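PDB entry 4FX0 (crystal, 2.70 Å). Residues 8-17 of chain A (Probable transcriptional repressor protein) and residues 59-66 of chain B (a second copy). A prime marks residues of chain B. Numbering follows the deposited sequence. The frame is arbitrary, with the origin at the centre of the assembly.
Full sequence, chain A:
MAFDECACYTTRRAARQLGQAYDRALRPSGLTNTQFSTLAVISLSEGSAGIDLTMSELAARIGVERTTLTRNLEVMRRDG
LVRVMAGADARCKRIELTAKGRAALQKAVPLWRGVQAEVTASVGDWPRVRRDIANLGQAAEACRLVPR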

# COMPACT_ATOMS: atom_id res chain seq x y z
N CYS A 8 -4.83 -3.39 -7.29
CA CYS A 8 -3.86 -2.45 -6.74
C CYS A 8 -4.50 -1.63 -5.62
O CYS A 8 -3.91 -1.46 -4.55
CB CYS A 8 -3.33 -1.53 -7.84
SG CYS A 8 -1.79 -0.68 -7.41
N TYR A 9 -5.70 -1.13 -5.87
CA TYR A 9 -6.44 -0.36 -4.88
C TYR A 9 -6.73 -1.18 -3.62
O TYR A 9 -6.33 -0.81 -2.52
CB TYR A 9 -7.75 0.17 -5.47
CG TYR A 9 -8.80 0.53 -4.44
CD1 TYR A 9 -8.57 1.54 -3.51
CD2 TYR A 9 -10.02 -0.14 -4.40
CE1 TYR A 9 -9.52 1.87 -2.56
CE2 TYR A 9 -10.98 0.19 -3.46
CZ TYR A 9 -10.72 1.19 -2.54
OH TYR A 9 -11.68 1.52 -1.61
N THR A 10 -7.41 -2.31 -3.80
CA THR A 10 -7.80 -3.16 -2.68
C THR A 10 -6.62 -3.47 -1.77
O THR A 10 -6.72 -3.35 -0.55
CB THR A 10 -8.40 -4.49 -3.17
OG1 THR A 10 -9.45 -4.23 -4.11
CG2 THR A 10 -8.96 -5.29 -2.00
N THR A 11 -5.50 -3.84 -2.37
CA THR A 11 -4.31 -4.22 -1.62
C THR A 11 -3.72 -3.02 -0.89
O THR A 11 -3.44 -3.09 0.31
CB THR A 11 -3.24 -4.84 -2.53
OG1 THR A 11 -3.86 -5.73 -3.47
CG2 THR A 11 -2.22 -5.60 -1.71
N ARG A 12 -3.52 -1.93 -1.62
CA ARG A 12 -2.97 -0.71 -1.05
C ARG A 12 -3.76 -0.25 0.17
O ARG A 12 -3.19 0.07 1.21
CB ARG A 12 -2.94 0.39 -2.11
CG ARG A 12 -2.50 1.76 -1.61
CD ARG A 12 -2.43 2.74 -2.77
NE ARG A 12 -3.68 2.75 -3.53
CZ ARG A 12 -3.78 3.08 -4.81
NH1 ARG A 12 -2.70 3.41 -5.50
NH2 ARG A 12 -4.96 3.06 -5.41
N ARG A 13 -5.08 -0.23 0.04
CA ARG A 13 -5.96 0.16 1.14
C ARG A 13 -5.82 -0.80 2.32
O ARG A 13 -5.60 -0.38 3.46
CB ARG A 13 -7.41 0.23 0.68
CG ARG A 13 -8.41 0.49 1.79
CD ARG A 13 -9.80 0.78 1.24
NE ARG A 13 -10.79 0.88 2.30
CZ ARG A 13 -10.96 1.95 3.07
NH1 ARG A 13 -10.18 3.01 2.91
NH2 ARG A 13 -11.89 1.96 4.01
N ALA A 14 -5.96 -2.10 2.05
CA ALA A 14 -5.82 -3.11 3.09
C ALA A 14 -4.46 -2.98 3.78
O ALA A 14 -4.37 -3.05 5.01
CB ALA A 14 -5.98 -4.51 2.50
N ALA A 15 -3.42 -2.79 2.99
CA ALA A 15 -2.06 -2.66 3.51
C ALA A 15 -1.96 -1.50 4.49
O ALA A 15 -1.38 -1.63 5.56
CB ALA A 15 -1.07 -2.47 2.37
N ARG A 16 -2.54 -0.37 4.10
CA ARG A 16 -2.53 0.82 4.94
C ARG A 16 -3.24 0.54 6.26
O ARG A 16 -2.67 0.76 7.33
CB ARG A 16 -3.19 1.98 4.20
CG ARG A 16 -3.14 3.30 4.93
CD ARG A 16 -3.51 4.45 4.01
NE ARG A 16 -4.02 5.60 4.75
CZ ARG A 16 -3.27 6.42 5.47
NH1 ARG A 16 -1.96 6.22 5.56
NH2 ARG A 16 -3.82 7.44 6.11
N GLN A 17 -4.47 0.04 6.19
CA GLN A 17 -5.24 -0.27 7.38
C GLN A 17 -4.45 -1.19 8.31
O GLN A 17 -4.44 -1.00 9.53
CB GLN A 17 -6.57 -0.93 7.01
CG GLN A 17 -7.53 0.01 6.30
CD GLN A 17 -8.63 -0.74 5.58
OE1 GLN A 17 -8.36 -1.60 4.74
NE2 GLN A 17 -9.88 -0.43 5.91
N ALA B 59 -8.20 11.11 -0.11
CA ALA B 59 -7.02 10.30 0.17
C ALA B 59 -7.40 8.93 0.70
O ALA B 59 -6.80 7.92 0.31
CB ALA B 59 -6.11 11.02 1.15
N ALA B 60 -8.39 8.90 1.58
CA ALA B 60 -8.87 7.64 2.15
C ALA B 60 -9.46 6.73 1.07
O ALA B 60 -9.21 5.53 1.06
CB ALA B 60 -9.89 7.92 3.24
N ARG B 61 -10.25 7.32 0.18
CA ARG B 61 -10.89 6.55 -0.89
C ARG B 61 -9.88 5.85 -1.79
O ARG B 61 -10.11 4.72 -2.22
CB ARG B 61 -11.83 7.44 -1.72
CG ARG B 61 -13.31 7.22 -1.41
CD ARG B 61 -14.19 8.33 -1.96
NE ARG B 61 -14.41 8.23 -3.40
CZ ARG B 61 -15.30 7.42 -3.97
NH1 ARG B 61 -16.04 6.62 -3.21
NH2 ARG B 61 -15.44 7.40 -5.28
N ILE B 62 -8.77 6.52 -2.08
CA ILE B 62 -7.73 5.93 -2.92
C ILE B 62 -6.77 5.07 -2.08
O ILE B 62 -6.00 4.28 -2.62
CB ILE B 62 -6.96 7.01 -3.72
CG1 ILE B 62 -7.85 7.61 -4.81
CG2 ILE B 62 -5.72 6.42 -4.38
CD1 ILE B 62 -8.75 8.72 -4.34
N GLY B 63 -6.84 5.23 -0.76
CA GLY B 63 -6.04 4.44 0.15
C GLY B 63 -4.64 4.99 0.34
O GLY B 63 -3.69 4.24 0.55
N VAL B 64 -4.52 6.31 0.27
CA VAL B 64 -3.23 6.97 0.46
C VAL B 64 -3.31 8.02 1.56
O VAL B 64 -4.37 8.24 2.14
CB VAL B 64 -2.75 7.65 -0.84
CG1 VAL B 64 -2.67 6.64 -1.97
CG2 VAL B 64 -3.68 8.80 -1.21
N GLU B 65 -2.18 8.66 1.85
CA GLU B 65 -2.14 9.73 2.84
C GLU B 65 -2.47 11.08 2.21
O GLU B 65 -2.27 11.27 1.01
CB GLU B 65 -0.76 9.80 3.51
CG GLU B 65 -0.43 8.60 4.38
CD GLU B 65 0.92 8.73 5.06
OE1 GLU B 65 1.72 9.60 4.64
OE2 GLU B 65 1.17 7.97 6.02
N ARG B 66 -2.98 12.00 3.01
CA ARG B 66 -3.33 13.33 2.52
C ARG B 66 -2.16 13.99 1.80
O ARG B 66 -2.30 14.47 0.68
CB ARG B 66 -3.82 14.23 3.66
CG ARG B 66 -5.32 14.51 3.62
CD ARG B 66 -5.77 15.44 4.73
NE ARG B 66 -5.31 16.81 4.54
CZ ARG B 66 -5.96 17.89 4.98
NH1 ARG B 66 -7.11 17.75 5.63
NH2 ARG B 66 -5.47 19.10 4.76

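A continuous helical stretch of chain A, residues 8-17, lies against the end of a chain B helix and the turn that follows it, and the two stretches bury 426 Å² between them. Backbone hydrogen bonds from residue i+4 to residue i run along the chain A helix, from Arg12 N to Cys8 O (3.0 Å) through Gln17 N to Arg13 O (3.0 Å). Tyr9, Arg12, Arg13 and Arg16 make the contact, chiefly through their side chains. Cys8, Thr10, Thr11 and Ala14 are buried but out of reach of chain B.

Tyr9 starts sideways to the partner, yet its t rotamer brings the ring nearer. Tyr9 CE1 lies 2.9 Å from Arg61′ O, a tight approach for carbon and oxygen, while Ile62′ O sits at the ring edge, 3.9 Å from Tyr9 CD1. The ring thus meets the last carbonyls of the chain B helix, with Ile62′ O near its plane.

Arg12 points toward chain B. Its NE is 2.9 Å from Ile62′ O and its NH2 3.2 Å from the same oxygen, placing a positive group beside a carbonyl; NH2 is also hydrogen-bonded elsewhere in the structure. Ile62′ CG2 covers one face of the guanidinium, 3.6 Å from Arg12 NH2, and Arg12 CD rests 4.0 Å from Val64′ CG1, so the side chain has apolar as well as polar neighbours.

At Arg13 the backbones come closest, with Arg13 CA 4.4 Å from Gly63′ CA. Gly63′ leaves the helix with positive phi (84°). A CB there would point toward chain A and lie 3.2 Å from Arg13 CA, and it would also be jammed against the carbonyl O of Ile62′; the backbone angles by themselves call for glycine. The turn is held by Val64′ N to Ala59′ O (2.8 Å), with weak bonds from Gly63′ N to Ala59′ O (2.9 Å) and Ala60′ O (3.0 Å). The extended Arg13 side chain carries NH1 to within 3.3 Å of Ala60′ O.

Arg16, one helical turn beyond Arg12, also points toward the partner and has the largest area covered, 78 Å². Arg16 CD is 3.5 Å from Gly63′ O, and Val64′ O lies over one face of the guanidinium, 3.7 Å from Arg16 NE. Arg16 NH1 approaches Glu65′ CG at 3.1 Å and forms a long salt bridge with Glu65′ OE2 (3.6 Å). Glu65′ is at the N-cap position before the next helix and is the last chain B residue in contact; Arg66′ makes none.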